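Local structure of putative acyl-[acyl-carrier-protein] desaturase DesA2 (Mycobacterium tuberculosis, 1ZA0) at residues 255-258 against 259-262. The protein may act as a diiron acyl-ACP desaturase in mycobacterial fatty acid biosynthesis. Sequence-based numbering, arbitrary orientation.
Sequences SDRI and TAWG
Thr259, Ala260 and Trp261 donate their backbone N-H groups to the carbonyl oxygens of Ser255, Asp256 and Arg257, three successive i to i+4 bonds near the C-terminal end of helix 247-260; the Ala260 N to Asp256 O bond measures 2.9 Å. Ser255 O accepts a second bond from Thr259 OG1 at 2.8 Å. With chi1 at -61°, this hydroxyl turns back beside its own N, and the two donors approach the carbonyl plane from opposite faces. The principal side-chain contact joins Arg257 to Trp261 one turn later. The arginine chain, bent at chi2 and chi3, crosses the indole at about a right angle. Its CD forms a CH-pi contact over the six-membered ring, while Arg257 CZ makes a cation-pi contact 4.0 Å from the centroid of the Trp261 five-membered ring. Guanidinium and indole planes lie 39° apart, so the cation sits over the indole face without lying parallel to it. Ala260 CB covers the opposite guanidinium face, 3.5 Å from Arg257 NH2. Beyond these contacts, Arg257 NH1 salt-bridges Glu193 and Trp261 NE1 bonds Ala197 O, both tying the helix end to helix 176-206. Gly262, with phi 85°, then leaves the helix: its positive phi and bonds back into the last turn define a Schellman motif, the C-terminal cap of helix 247-260.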
loop_
_atom_site.group_PDB
_atom_site.type_symbol
_atom_site.label_atom_id
_atom_site.label_comp_id
_atom_site.label_asym_id
_atom_site.label_seq_id
_atom_site.Cartn_x
_atom_site.Cartn_y
_atom_site.Cartn_z
ATOM N N SER A 255 -0.587 11.869 12.283
ATOM C CA SER A 255 0.237 12.616 13.237
ATOM C C SER A 255 1.737 12.399 13.048
ATOM O O SER A 255 2.483 13.350 12.985
ATOM C CB SER A 255 -0.151 12.213 14.663
ATOM O OG SER A 255 0.558 12.955 15.625
ATOM N N ASP A 256 2.176 11.158 12.944
ATOM C CA ASP A 256 3.574 10.861 12.690
ATOM C C ASP A 256 4.104 11.435 11.363
ATOM O O ASP A 256 5.249 11.829 11.296
ATOM C CB ASP A 256 3.858 9.364 12.690
ATOM C CG ASP A 256 3.444 8.640 13.978
ATOM O OD1 ASP A 256 3.331 9.269 15.058
ATOM O OD2 ASP A 256 3.235 7.392 13.950
ATOM N N ARG A 257 3.308 11.433 10.316
ATOM C CA ARG A 257 3.779 11.900 9.032
ATOM C C ARG A 257 3.951 13.435 9.084
ATOM O O ARG A 257 4.919 13.982 8.572
ATOM C CB ARG A 257 2.798 11.472 7.951
ATOM C CG ARG A 257 3.121 11.890 6.563
ATOM C CD ARG A 257 4.367 11.294 6.081
ATOM N NE ARG A 257 5.495 12.197 6.281
ATOM C CZ ARG A 257 6.731 11.851 6.092
ATOM N NH1 ARG A 257 7.033 10.607 5.696
ATOM N NH2 ARG A 257 7.689 12.750 6.245
ATOM N N ILE A 258 3.016 14.101 9.707
ATOM C CA ILE A 258 3.083 15.585 9.858
ATOM C C ILE A 258 4.321 15.943 10.659
ATOM O O ILE A 258 5.082 16.821 10.266
ATOM C CB ILE A 258 1.795 16.076 10.547
ATOM C CG1 ILE A 258 0.649 16.004 9.566
ATOM C CG2 ILE A 258 1.956 17.541 11.092
ATOM C CD1 ILE A 258 -0.690 16.116 10.169
ATOM N N THR A 259 4.534 15.201 11.745
ATOM C CA THR A 259 5.655 15.366 12.640
ATOM C C THR A 259 6.974 15.153 11.914
ATOM O O THR A 259 7.900 15.965 12.062
ATOM C CB THR A 259 5.492 14.394 13.887
ATOM O OG1 THR A 259 4.283 14.719 14.613
ATOM C CG2 THR A 259 6.628 14.508 14.901
ATOM N N ALA A 260 7.052 14.093 11.099
ATOM C CA ALA A 260 8.248 13.748 10.366
ATOM C C ALA A 260 8.615 14.825 9.313
ATOM O O ALA A 260 9.767 14.903 8.928
ATOM C CB ALA A 260 8.086 12.383 9.700
ATOM N N TRP A 261 7.632 15.597 8.813
ATOM C CA TRP A 261 7.896 16.802 7.987
ATOM C C TRP A 261 8.290 18.044 8.795
ATOM O O TRP A 261 8.468 19.114 8.229
ATOM C CB TRP A 261 6.679 17.166 7.065
ATOM C CG TRP A 261 6.611 16.286 5.797
ATOM C CD1 TRP A 261 7.627 15.952 4.969
ATOM C CD2 TRP A 261 5.441 15.692 5.267
ATOM N NE1 TRP A 261 7.178 15.152 3.947
ATOM C CE2 TRP A 261 5.816 14.991 4.106
ATOM C CE3 TRP A 261 4.102 15.680 5.662
ATOM C CZ2 TRP A 261 4.922 14.248 3.384
ATOM C CZ3 TRP A 261 3.212 15.014 4.934
ATOM C CH2 TRP A 261 3.614 14.282 3.786
ATOM N N GLY A 262 8.313 17.942 10.116
ATOM C CA GLY A 262 8.760 19.035 10.946
ATOM C C GLY A 262 7.616 19.989 11.203
ATOM O O GLY A 262 7.808 21.129 11.645
#